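Local coordinates for protein nitrite reductase (Hyphomicrobium denitrificans, PDB 2DV6) that probably catalyses the reduction of nitrite to nitric oxide, taking electrons from cytochrome c and using bound copper ions, at residues I145-A150 against N189-G194; K174-D179 against N329-S334; T56-E61 against N127-P132; V79-Y84 against F100-S105. All coordinates share one frame; numbering follows the deposited sequence.

Interaction 1 (I145-A150 against N189-G194); sequences ITRDPA and NGKVPG
Arg147 reaches over to the loop 189-194 and donates from NH1 to Pro193 O at 3.1 Å, along a nearly straight path (170° at the hydrogen). The acceptor lies in the guanidinium plane and the donor meets a lone pair of the carbonyl, so the bond restrains the rotation of the group. Two backbone bonds form a single beta bridge, Thr146 with Val192, which joins the loop leading to strand 163-178 to the one between strands 181-188 and 197-200 of the multicopper oxidase fold. In the bridge Val192 N donates to Ile145 O (2.8 Å) and Arg147 N, more loosely, to Val192 O (3.2 Å). CG of Arg147 stands anti to the backbone N (chi1 -176°), and bends at chi2 and chi3 fold the chain over Pro193, which follows a cis peptide bond; CB of Arg147 lies 3.7 Å from CD of its ring. Lys191 crosses the arginine at about a right angle, with CB and CD over one guanidinium face. Its NZ stays 4.4 Å from Arg147 NH2, a like-charge approach probably eased by the salt bridge of NH2 with Asp151. A leucine in place of Arg147 would probably leave Pro193 O without this donor and Asp151 without its ion-pair mate. Val192 packs on Tyr185 and Thr187 of strand 181-188, its side chain about 7 Å from that of the copper ligand Met273. Gly190 suits its place because its phi is positive (80°), and its carbonyl O meets CG2 of Ile145 at 3.6 Å.

Interaction 2 (K174-D179 against N329-S334); sequences KGQLDD and NGSVGS
A classic beta bulge at Leu177 and Asp178, near the end of strand 163-178, meets the type II beta turn that runs from Ser331 to Ser334. Val332 N donates to Leu177 O at 2.9 Å with an angle of 164° at the hydrogen. One residue earlier on both sides, Ser331 OG gives its proton to Gln176 O at 2.6 Å, approaching from above the carbonyl plane. That hydroxyl stands anti to its own backbone N (chi1 -156°), which carries it out to the strand. A water lies 2.8 Å from Ser331 OG and 2.7 Å from Val332 O, and also bonds Gln176 OE1, while the amide nitrogen of Gln176 turns to Ser140. Val332 crosses Asp178, its CG1 3.4 Å from OD2, an oxygen that also accepts from Asp179 N. Gly333 suits the third turn position with its positive phi, and it is the N-cap of helix 334-338. Leu177 and Val332 both pack on Tyr325 and Leu327 of strand 325-328, and Leu177 also touches Tyr183 and Tyr185 of strand 181-188; the contact thus joins two successive cupredoxin-like units beside the start of that helix.

Interaction 3 (T56-E61 against N127-P132); sequences TLVVHE and NIQVLP
Val59 CG1 and Val130 CG2 meet at 4.2 Å, and two residues back Leu57 CD1 lies against Ile128 CG1 on the same face of the sheet. These branched side chains suit a buried face: Leu57 and Val59 also pack on Phe29 of strand 27-36, in the other sheet of the sandwich. On the reverse face Val58 CG2 touches Leu131 CD1 at 3.7 Å, and Gln129 lays its extended chain against the methyl of Thr56. The backbones between the two faces form a parallel pair, with axes at 22°, in the N-terminal cupredoxin domain, where 57-60 is an outermost strand of its sheet. The bonds alternate as parallel strands require: Leu57 and Val59 use both N and O, for instance in Leu131 N to Val59 O at 2.7 Å. Beyond the strand ends Glu61 N still donates to Leu131 O (2.8 Å). His60 adds a side-chain bond there, ND1 to Pro132 O at 3.3 Å, with the oxygen in the ring plane but the donor well above the carbonyl plane. The ring is carried toward this edge by CG anti to the carbonyl carbon (chi1 -70°), and its CE1 rests 3.9 Å from Leu131 CD1. An alanine here would probably cost Pro132 O this donor and leave Leu131 CD1 without the ring beside it. At the far end one water joins Thr56 OG1 to Asn127 N, 2.8 Å from the latter.

Interaction 4 (V79-Y84 against F100-S105); sequences VVVDQY and FSFVAS
The backbones of 79-84 and 100-105 keep well apart, CA of Val79 lying 9.4 Å from CA of Phe100 and CA of Tyr84 7.5 Å from CA of Phe102, so side chains bridge the gap. Phe100 meets two valines: its CE1 lies 4.0 Å from Val79 CB, while CG2 of Val81 sits at the edge of the ring, beside CZ. Val81 CG2 also touches Phe102 CE1 at 4.1 Å, so that one methyl touches both phenylalanine rings. In Phe100 CG stands between the backbone N and the carbonyl carbon (chi1 74°), and from there the ring reaches across to the two valines. Strands 80-81 and 97-103 belong to the two facing sheets of a cupredoxin sandwich, and these apolar groups fill its interior; the side chain of Val79 lies about 8 Å from the copper held by His77, Cys114, His119 and Met124. After Val81 the chain turns, and Tyr84 returns with one ring face under Phe102 CD2. The rings lie obliquely, planes at 38° and centroids 4.8 Å apart. Tyrosine suits this margin because its ring packs inward while OH bonds the carbonyl O of Lys106, whose side chain also makes a cation-pi contact with the ring. Tyr84 CE2 approaches Val103 O at 3.3 Å, where the chain enters an inverse gamma turn centred on Ala104. Between the two phenylalanines in sequence, Ser101 faces the second subunit, its OG bonded to Pro263 O of that chain.

From the N terminus, interaction 3 opens at 56-61 and closes at 127-132, setting an edge strand beside the strand that ends the N-terminal cupredoxin domain. Interaction 4 is nested inside that loop and packs across the same sandwich; the two touch where Val59 CG1 meets Ala104 CB and Ile128 CD1 meets Phe102 CZ. Interactions 1 and 2 follow in series. Their segments alternate, 145-150, 174-179, 189-194 and 329-334, so the two loops cross, tying the chain after the N-terminal domain to the next two cupredoxin-like units. They meet where Thr146 packs against Ser331 and Ser334. Between interactions 2 and 3 the nearest atoms are about 10 Å apart.

Interaction 1 (I145-A150 against N189-G194)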
loop_
_atom_site.group_PDB
_atom_site.type_symbol
_atom_site.label_atom_id
_atom_site.label_comp_id
_atom_site.label_asym_id
_atom_site.label_seq_id
_atom_site.Cartn_x
_atom_site.Cartn_y
_atom_site.Cartn_z
ATOM N N ILE A 145 -6.858 -28.606 29.071
ATOM C CA ILE A 145 -6.231 -27.809 30.137
ATOM C C ILE A 145 -7.280 -27.109 31.004
ATOM O O ILE A 145 -6.962 -26.203 31.759
ATOM C CB ILE A 145 -5.152 -26.802 29.560
ATOM C CG1 ILE A 145 -5.718 -25.921 28.429
ATOM C CG2 ILE A 145 -3.897 -27.584 29.096
ATOM C CD1 ILE A 145 -6.987 -25.140 28.828
ATOM N N THR A 146 -8.540 -27.534 30.918
ATOM C CA THR A 146 -9.605 -26.829 31.610
ATOM C C THR A 146 -9.721 -27.314 33.044
ATOM O O THR A 146 -9.547 -28.489 33.326
ATOM C CB THR A 146 -10.978 -27.034 30.932
ATOM O OG1 THR A 146 -11.270 -28.447 30.885
ATOM C CG2 THR A 146 -10.978 -26.450 29.480
ATOM N N ARG A 147 -10.052 -26.391 33.937
ATOM C CA ARG A 147 -10.368 -26.711 35.306
ATOM C C ARG A 147 -11.878 -26.914 35.362
ATOM O O ARG A 147 -12.636 -25.986 35.057
ATOM C CB ARG A 147 -10.045 -25.506 36.159
ATOM C CG ARG A 147 -10.221 -25.711 37.640
ATOM C CD ARG A 147 -8.827 -25.707 38.202
ATOM N NE ARG A 147 -8.536 -27.014 38.592
ATOM C CZ ARG A 147 -7.326 -27.519 38.759
ATOM N NH1 ARG A 147 -6.236 -26.845 38.476
ATOM N NH2 ARG A 147 -7.253 -28.771 39.173
ATOM N N ASP A 148 -12.302 -28.115 35.783
ATOM C CA ASP A 148 -13.699 -28.416 36.125
ATOM C C ASP A 148 -14.121 -27.451 37.255
ATOM O O ASP A 148 -13.393 -27.280 38.223
ATOM C CB ASP A 148 -13.767 -29.897 36.584
ATOM C CG ASP A 148 -15.207 -30.375 36.880
ATOM O OD1 ASP A 148 -16.043 -29.588 37.374
ATOM O OD2 ASP A 148 -15.496 -31.568 36.629
ATOM N N PRO A 149 -15.242 -26.734 37.106
ATOM C CA PRO A 149 -15.586 -25.774 38.156
ATOM C C PRO A 149 -16.033 -26.397 39.506
ATOM O O PRO A 149 -16.141 -25.668 40.512
ATOM C CB PRO A 149 -16.744 -24.981 37.542
ATOM C CG PRO A 149 -17.409 -26.013 36.573
ATOM C CD PRO A 149 -16.205 -26.717 35.987
ATOM N N ALA A 150 -16.292 -27.711 39.529
ATOM C CA ALA A 150 -16.574 -28.444 40.789
ATOM C C ALA A 150 -15.303 -28.928 41.469
ATOM O O ALA A 150 -15.371 -29.494 42.540
ATOM C CB ALA A 150 -17.540 -29.641 40.540
ATOM N N ASN A 189 0.004 -27.071 37.572
ATOM C CA ASN A 189 -0.560 -28.439 37.653
ATOM C C ASN A 189 -1.359 -28.821 36.420
ATOM O O ASN A 189 -2.329 -29.578 36.516
ATOM C CB ASN A 189 -1.401 -28.628 38.914
ATOM C CG ASN A 189 -0.551 -28.908 40.187
ATOM O OD1 ASN A 189 0.681 -28.786 40.210
ATOM N ND2 ASN A 189 -1.224 -29.296 41.230
ATOM N N GLY A 190 -0.983 -28.270 35.267
ATOM C CA GLY A 190 -1.572 -28.713 34.001
ATOM C C GLY A 190 -2.953 -28.196 33.595
ATOM O O GLY A 190 -3.426 -28.579 32.549
ATOM N N LYS A 191 -3.579 -27.322 34.397
ATOM C CA LYS A 191 -4.911 -26.755 34.089
ATOM C C LYS A 191 -5.024 -25.271 34.374
ATOM O O LYS A 191 -4.180 -24.720 35.088
ATOM C CB LYS A 191 -5.999 -27.483 34.890
ATOM C CG LYS A 191 -6.017 -28.951 34.520
ATOM C CD LYS A 191 -7.036 -29.728 35.279
ATOM C CE LYS A 191 -6.877 -31.185 34.853
ATOM N NZ LYS A 191 -7.164 -31.919 36.060
ATOM N N VAL A 192 -6.102 -24.649 33.864
ATOM C CA VAL A 192 -6.290 -23.214 33.969
ATOM C C VAL A 192 -7.722 -22.984 34.463
ATOM O O VAL A 192 -8.645 -23.483 33.833
ATOM C CB VAL A 192 -6.066 -22.507 32.576
ATOM C CG1 VAL A 192 -6.404 -20.985 32.669
ATOM C CG2 VAL A 192 -4.611 -22.750 32.070
ATOM N N PRO A 193 -7.920 -22.257 35.594
ATOM C CA PRO A 193 -6.957 -21.806 36.593
ATOM C C PRO A 193 -6.223 -22.965 37.281
ATOM O O PRO A 193 -6.576 -24.150 37.088
ATOM C CB PRO A 193 -7.836 -21.116 37.650
ATOM C CG PRO A 193 -9.219 -21.825 37.499
ATOM C CD PRO A 193 -9.301 -21.849 35.967
ATOM N N GLY A 194 -5.196 -22.619 38.052
ATOM C CA GLY A 194 -4.465 -23.600 38.780
ATOM C C GLY A 194 -5.349 -24.100 39.926
ATOM O O GLY A 194 -6.493 -23.658 40.064
#

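Interaction 2 (K174-D179 against N329-S334)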
loop_
_atom_site.group_PDB
_atom_site.type_symbol
_atom_site.label_atom_id
_atom_site.label_comp_id
_atom_site.label_asym_id
_atom_site.label_seq_id
_atom_site.Cartn_x
_atom_site.Cartn_y
_atom_site.Cartn_z
ATOM N N LYS A 174 1.024 -28.013 25.217
ATOM C CA LYS A 174 0.127 -27.725 24.100
ATOM C C LYS A 174 -1.295 -28.084 24.499
ATOM O O LYS A 174 -1.598 -29.262 24.698
ATOM C CB LYS A 174 0.546 -28.511 22.857
ATOM C CG LYS A 174 -0.394 -28.311 21.649
ATOM C CD LYS A 174 -0.049 -29.371 20.623
ATOM C CE LYS A 174 -0.788 -29.156 19.338
ATOM N NZ LYS A 174 -0.181 -30.056 18.311
ATOM N N GLY A 175 -2.153 -27.073 24.615
ATOM C CA GLY A 175 -3.510 -27.263 25.079
ATOM C C GLY A 175 -4.565 -26.968 24.026
ATOM O O GLY A 175 -4.316 -26.216 23.048
ATOM N N GLN A 176 -5.765 -27.525 24.238
ATOM C CA GLN A 176 -6.910 -27.199 23.406
ATOM C C GLN A 176 -7.468 -25.815 23.780
ATOM O O GLN A 176 -7.892 -25.588 24.942
ATOM C CB GLN A 176 -8.032 -28.227 23.558
ATOM C CG GLN A 176 -9.258 -27.901 22.679
ATOM C CD GLN A 176 -10.227 -29.065 22.602
ATOM O OE1 GLN A 176 -11.383 -28.953 23.038
ATOM N NE2 GLN A 176 -9.752 -30.201 22.080
ATOM N N LEU A 177 -7.525 -24.936 22.782
ATOM C CA LEU A 177 -8.041 -23.587 22.977
ATOM C C LEU A 177 -9.502 -23.491 22.453
ATOM O O LEU A 177 -10.322 -22.731 22.962
ATOM C CB LEU A 177 -7.132 -22.579 22.238
ATOM C CG LEU A 177 -7.624 -21.106 22.084
ATOM C CD1 LEU A 177 -7.983 -20.517 23.463
ATOM C CD2 LEU A 177 -6.536 -20.269 21.435
ATOM N N ASP A 178 -9.813 -24.259 21.417
ATOM C CA ASP A 178 -11.153 -24.270 20.822
ATOM C C ASP A 178 -11.158 -25.509 19.951
ATOM O O ASP A 178 -10.126 -26.168 19.791
ATOM C CB ASP A 178 -11.343 -23.014 19.971
ATOM C CG ASP A 178 -12.810 -22.708 19.635
ATOM O OD1 ASP A 178 -13.033 -21.583 19.106
ATOM O OD2 ASP A 178 -13.729 -23.546 19.890
ATOM N N ASP A 179 -12.297 -25.834 19.371
ATOM C CA ASP A 179 -12.371 -26.943 18.427
ATOM C C ASP A 179 -11.314 -26.737 17.338
ATOM O O ASP A 179 -11.235 -25.657 16.724
ATOM C CB ASP A 179 -13.775 -26.960 17.811
ATOM C CG ASP A 179 -14.007 -28.149 16.888
ATOM O OD1 ASP A 179 -14.523 -27.920 15.757
ATOM O OD2 ASP A 179 -13.691 -29.294 17.284
ATOM N N ASN A 329 -12.121 -20.562 32.780
ATOM C CA ASN A 329 -11.472 -21.869 33.028
ATOM C C ASN A 329 -10.789 -22.475 31.805
ATOM O O ASN A 329 -11.005 -23.660 31.480
ATOM C CB ASN A 329 -12.462 -22.848 33.696
ATOM C CG ASN A 329 -12.844 -22.402 35.091
ATOM O OD1 ASN A 329 -12.688 -21.230 35.408
ATOM N ND2 ASN A 329 -13.326 -23.325 35.950
ATOM N N GLY A 330 -10.006 -21.634 31.098
ATOM C CA GLY A 330 -8.973 -22.122 30.186
ATOM C C GLY A 330 -9.229 -22.178 28.694
ATOM O O GLY A 330 -8.291 -22.101 27.902
ATOM N N SER A 331 -10.492 -22.299 28.272
ATOM C CA SER A 331 -10.704 -22.722 26.911
ATOM C C SER A 331 -12.071 -22.325 26.399
ATOM O O SER A 331 -12.992 -22.065 27.207
ATOM C CB SER A 331 -10.613 -24.246 26.879
ATOM O OG SER A 331 -10.268 -24.716 25.598
ATOM N N VAL A 332 -12.227 -22.320 25.074
ATOM C CA VAL A 332 -13.548 -22.108 24.503
ATOM C C VAL A 332 -14.457 -23.321 24.775
ATOM O O VAL A 332 -14.062 -24.447 24.488
ATOM C CB VAL A 332 -13.498 -21.777 22.991
ATOM C CG1 VAL A 332 -14.968 -21.685 22.413
ATOM C CG2 VAL A 332 -12.755 -20.436 22.760
ATOM N N GLY A 333 -15.642 -23.089 25.346
ATOM C CA GLY A 333 -16.585 -24.175 25.656
ATOM C C GLY A 333 -16.268 -24.941 26.936
ATOM O O GLY A 333 -16.880 -25.991 27.234
ATOM N N SER A 334 -15.300 -24.420 27.685
ATOM C CA SER A 334 -14.875 -25.020 28.923
ATOM C C SER A 334 -16.066 -25.294 29.859
ATOM O O SER A 334 -16.253 -26.433 30.323
ATOM C CB SER A 334 -13.850 -24.124 29.618
ATOM O OG SER A 334 -13.515 -24.663 30.893
HETATM O O HOH W 1 -12.093 -26.236 24.054
#

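Interaction 3 (T56-E61 against N127-P132)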
loop_
_atom_site.group_PDB
_atom_site.type_symbol
_atom_site.label_atom_id
_atom_site.label_comp_id
_atom_site.label_asym_id
_atom_site.label_seq_id
_atom_site.Cartn_x
_atom_site.Cartn_y
_atom_site.Cartn_z
ATOM N N THR A 56 -21.056 -23.687 2.540
ATOM C CA THR A 56 -22.138 -24.424 3.158
ATOM C C THR A 56 -21.985 -24.267 4.661
ATOM O O THR A 56 -20.909 -24.515 5.227
ATOM C CB THR A 56 -22.149 -25.883 2.714
ATOM O OG1 THR A 56 -22.259 -25.909 1.280
ATOM C CG2 THR A 56 -23.369 -26.638 3.331
ATOM N N LEU A 57 -23.049 -23.789 5.299
ATOM C CA LEU A 57 -23.034 -23.579 6.744
ATOM C C LEU A 57 -23.669 -24.812 7.360
ATOM O O LEU A 57 -24.878 -25.029 7.215
ATOM C CB LEU A 57 -23.829 -22.316 7.073
ATOM C CG LEU A 57 -23.454 -21.027 6.312
ATOM C CD1 LEU A 57 -24.250 -19.841 6.808
ATOM C CD2 LEU A 57 -21.957 -20.771 6.435
ATOM N N VAL A 58 -22.877 -25.654 8.006
ATOM C CA VAL A 58 -23.463 -26.862 8.561
ATOM C C VAL A 58 -23.810 -26.785 10.033
ATOM O O VAL A 58 -22.998 -26.433 10.889
ATOM C CB VAL A 58 -22.898 -28.253 8.012
ATOM C CG1 VAL A 58 -21.733 -28.116 7.026
ATOM C CG2 VAL A 58 -22.707 -29.333 9.099
ATOM N N VAL A 59 -25.053 -27.151 10.280
ATOM C CA VAL A 59 -25.746 -26.846 11.497
ATOM C C VAL A 59 -26.583 -28.081 11.897
ATOM O O VAL A 59 -26.810 -28.978 11.081
ATOM C CB VAL A 59 -26.569 -25.564 11.230
ATOM C CG1 VAL A 59 -27.926 -25.576 11.871
ATOM C CG2 VAL A 59 -25.706 -24.322 11.565
ATOM N N HIS A 60 -26.978 -28.147 13.171
ATOM C CA HIS A 60 -27.766 -29.268 13.677
ATOM C C HIS A 60 -29.118 -28.798 14.164
ATOM O O HIS A 60 -29.266 -27.672 14.674
ATOM C CB HIS A 60 -27.014 -30.056 14.757
ATOM C CG HIS A 60 -25.847 -30.824 14.219
ATOM N ND1 HIS A 60 -25.928 -32.154 13.867
ATOM C CD2 HIS A 60 -24.577 -30.439 13.937
ATOM C CE1 HIS A 60 -24.751 -32.567 13.426
ATOM N NE2 HIS A 60 -23.919 -31.539 13.437
ATOM N N GLU A 61 -30.112 -29.658 13.947
ATOM C CA GLU A 61 -31.476 -29.401 14.342
ATOM C C GLU A 61 -31.573 -28.844 15.768
ATOM O O GLU A 61 -31.006 -29.400 16.689
ATOM C CB GLU A 61 -32.273 -30.702 14.247
ATOM C CG GLU A 61 -33.772 -30.478 14.509
ATOM C CD GLU A 61 -34.622 -31.747 14.385
ATOM O OE1 GLU A 61 -34.072 -32.848 14.113
ATOM O OE2 GLU A 61 -35.856 -31.617 14.558
ATOM N N ASN A 127 -25.576 -22.624 0.612
ATOM C CA ASN A 127 -26.482 -23.477 1.402
ATOM C C ASN A 127 -26.214 -23.544 2.885
ATOM O O ASN A 127 -25.063 -23.477 3.343
ATOM C CB ASN A 127 -26.461 -24.914 0.887
ATOM C CG ASN A 127 -26.810 -24.997 -0.574
ATOM O OD1 ASN A 127 -27.747 -24.343 -1.027
ATOM N ND2 ASN A 127 -26.055 -25.788 -1.330
ATOM N N ILE A 128 -27.295 -23.690 3.632
ATOM C CA ILE A 128 -27.235 -24.083 5.026
ATOM C C ILE A 128 -27.752 -25.533 5.045
ATOM O O ILE A 128 -28.801 -25.795 4.493
ATOM C CB ILE A 128 -28.176 -23.190 5.890
ATOM C CG1 ILE A 128 -27.779 -21.725 5.748
ATOM C CG2 ILE A 128 -28.169 -23.665 7.380
ATOM C CD1 ILE A 128 -28.449 -20.791 6.714
ATOM N N GLN A 129 -26.998 -26.462 5.629
ATOM C CA GLN A 129 -27.465 -27.815 5.860
ATOM C C GLN A 129 -27.824 -27.962 7.337
ATOM O O GLN A 129 -26.954 -27.862 8.210
ATOM C CB GLN A 129 -26.380 -28.821 5.538
ATOM C CG GLN A 129 -26.231 -29.180 4.058
ATOM C CD GLN A 129 -25.029 -30.111 3.817
ATOM O OE1 GLN A 129 -24.428 -30.659 4.767
ATOM N NE2 GLN A 129 -24.672 -30.291 2.530
ATOM N N VAL A 130 -29.104 -28.178 7.610
ATOM C CA VAL A 130 -29.523 -28.512 8.964
ATOM C C VAL A 130 -29.544 -30.043 9.081
ATOM O O VAL A 130 -30.350 -30.702 8.412
ATOM C CB VAL A 130 -30.886 -27.942 9.294
ATOM C CG1 VAL A 130 -31.248 -28.295 10.723
ATOM C CG2 VAL A 130 -30.909 -26.422 9.082
ATOM N N LEU A 131 -28.642 -30.597 9.891
ATOM C CA LEU A 131 -28.519 -32.043 10.055
ATOM C C LEU A 131 -29.246 -32.492 11.306
ATOM O O LEU A 131 -29.400 -31.717 12.244
ATOM C CB LEU A 131 -27.052 -32.467 10.159
ATOM C CG LEU A 131 -26.050 -32.188 9.034
ATOM C CD1 LEU A 131 -24.623 -32.416 9.522
ATOM C CD2 LEU A 131 -26.310 -33.068 7.857
ATOM N N PRO A 132 -29.713 -33.762 11.329
ATOM C CA PRO A 132 -30.284 -34.256 12.580
ATOM C C PRO A 132 -29.178 -34.562 13.594
ATOM O O PRO A 132 -27.992 -34.650 13.244
ATOM C CB PRO A 132 -30.995 -35.558 12.144
ATOM C CG PRO A 132 -30.170 -36.050 11.001
ATOM C CD PRO A 132 -29.760 -34.788 10.255
HETATM O O HOH W 2 -22.929 -23.253 0.097
#

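Interaction 4 (V79-Y84 against F100-S105)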
loop_
_atom_site.group_PDB
_atom_site.type_symbol
_atom_site.label_atom_id
_atom_site.label_comp_id
_atom_site.label_asym_id
_atom_site.label_seq_id
_atom_site.Cartn_x
_atom_site.Cartn_y
_atom_site.Cartn_z
ATOM N N VAL A 79 -28.434 -10.884 3.447
ATOM C CA VAL A 79 -28.522 -12.326 3.390
ATOM C C VAL A 79 -29.961 -12.670 3.762
ATOM O O VAL A 79 -30.468 -12.200 4.781
ATOM C CB VAL A 79 -27.687 -13.047 4.472
ATOM C CG1 VAL A 79 -27.688 -14.563 4.204
ATOM C CG2 VAL A 79 -26.306 -12.548 4.527
ATOM N N VAL A 80 -30.599 -13.503 2.949
ATOM C CA VAL A 80 -31.937 -13.988 3.238
ATOM C C VAL A 80 -31.850 -15.496 3.353
ATOM O O VAL A 80 -31.214 -16.138 2.524
ATOM C CB VAL A 80 -32.950 -13.553 2.132
ATOM C CG1 VAL A 80 -34.372 -14.134 2.384
ATOM C CG2 VAL A 80 -32.996 -12.046 2.029
ATOM N N VAL A 81 -32.447 -16.066 4.402
ATOM C CA VAL A 81 -32.461 -17.527 4.506
ATOM C C VAL A 81 -33.799 -18.051 4.024
ATOM O O VAL A 81 -34.862 -17.787 4.617
ATOM C CB VAL A 81 -32.058 -18.097 5.878
ATOM C CG1 VAL A 81 -32.091 -19.663 5.829
ATOM C CG2 VAL A 81 -30.682 -17.607 6.247
ATOM N N ASP A 82 -33.696 -18.803 2.927
ATOM C CA ASP A 82 -34.837 -19.136 2.097
ATOM C C ASP A 82 -36.107 -19.642 2.816
ATOM O O ASP A 82 -37.206 -19.097 2.574
ATOM C CB ASP A 82 -34.458 -20.092 0.972
ATOM C CG ASP A 82 -35.572 -20.232 -0.051
ATOM O OD1 ASP A 82 -36.399 -19.283 -0.178
ATOM O OD2 ASP A 82 -35.627 -21.295 -0.704
ATOM N N GLN A 83 -36.031 -20.645 3.676
ATOM C CA GLN A 83 -37.354 -21.063 4.183
ATOM C C GLN A 83 -37.667 -20.655 5.624
ATOM O O GLN A 83 -38.793 -20.783 6.068
ATOM C CB GLN A 83 -37.643 -22.545 3.865
ATOM C CG GLN A 83 -36.971 -22.976 2.551
ATOM C CD GLN A 83 -37.713 -24.055 1.802
ATOM O OE1 GLN A 83 -37.229 -25.195 1.693
ATOM N NE2 GLN A 83 -38.892 -23.703 1.251
ATOM N N TYR A 84 -36.676 -20.107 6.324
ATOM C CA TYR A 84 -36.828 -19.679 7.703
ATOM C C TYR A 84 -37.325 -18.249 7.809
ATOM O O TYR A 84 -37.710 -17.797 8.886
ATOM C CB TYR A 84 -35.503 -19.828 8.435
ATOM C CG TYR A 84 -35.166 -21.251 8.782
ATOM C CD1 TYR A 84 -34.431 -22.053 7.906
ATOM C CD2 TYR A 84 -35.612 -21.814 9.976
ATOM C CE1 TYR A 84 -34.117 -23.364 8.232
ATOM C CE2 TYR A 84 -35.302 -23.124 10.305
ATOM C CZ TYR A 84 -34.557 -23.889 9.435
ATOM O OH TYR A 84 -34.269 -25.191 9.765
ATOM N N PHE A 100 -27.621 -11.438 12.510
ATOM C CA PHE A 100 -28.981 -11.981 12.756
ATOM C C PHE A 100 -28.880 -13.446 13.119
ATOM O O PHE A 100 -27.815 -14.035 12.984
ATOM C CB PHE A 100 -29.933 -11.779 11.546
ATOM C CG PHE A 100 -29.652 -12.702 10.356
ATOM C CD1 PHE A 100 -28.551 -12.494 9.532
ATOM C CD2 PHE A 100 -30.519 -13.763 10.048
ATOM C CE1 PHE A 100 -28.303 -13.342 8.412
ATOM C CE2 PHE A 100 -30.280 -14.591 8.980
ATOM C CZ PHE A 100 -29.146 -14.385 8.150
ATOM N N SER A 101 -29.988 -14.026 13.567
ATOM C CA SER A 101 -30.020 -15.400 14.031
ATOM C C SER A 101 -31.357 -16.041 13.725
ATOM O O SER A 101 -32.355 -15.349 13.436
ATOM C CB SER A 101 -29.751 -15.471 15.530
ATOM O OG SER A 101 -30.739 -14.741 16.251
ATOM N N PHE A 102 -31.371 -17.366 13.759
ATOM C CA PHE A 102 -32.620 -18.127 13.659
ATOM C C PHE A 102 -32.411 -19.477 14.325
ATOM O O PHE A 102 -31.286 -19.927 14.443
ATOM C CB PHE A 102 -33.047 -18.292 12.193
ATOM C CG PHE A 102 -32.084 -19.113 11.368
ATOM C CD1 PHE A 102 -31.012 -18.510 10.730
ATOM C CD2 PHE A 102 -32.266 -20.486 11.226
ATOM C CE1 PHE A 102 -30.116 -19.251 9.977
ATOM C CE2 PHE A 102 -31.377 -21.244 10.482
ATOM C CZ PHE A 102 -30.298 -20.627 9.852
ATOM N N VAL A 103 -33.487 -20.106 14.787
ATOM C CA VAL A 103 -33.393 -21.454 15.339
ATOM C C VAL A 103 -33.574 -22.407 14.166
ATOM O O VAL A 103 -34.554 -22.289 13.411
ATOM C CB VAL A 103 -34.445 -21.734 16.452
ATOM C CG1 VAL A 103 -34.296 -23.188 16.954
ATOM C CG2 VAL A 103 -34.256 -20.772 17.634
ATOM N N ALA A 104 -32.609 -23.305 13.985
ATOM C CA ALA A 104 -32.639 -24.256 12.889
ATOM C C ALA A 104 -33.564 -25.419 13.276
ATOM O O ALA A 104 -33.110 -26.517 13.582
ATOM C CB ALA A 104 -31.219 -24.742 12.561
ATOM N N SER A 105 -34.863 -25.139 13.272
ATOM C CA SER A 105 -35.878 -26.098 13.722
ATOM C C SER A 105 -36.229 -27.217 12.717
ATOM O O SER A 105 -36.786 -28.233 13.139
ATOM C CB SER A 105 -37.150 -25.370 14.164
ATOM O OG SER A 105 -37.650 -24.580 13.103
#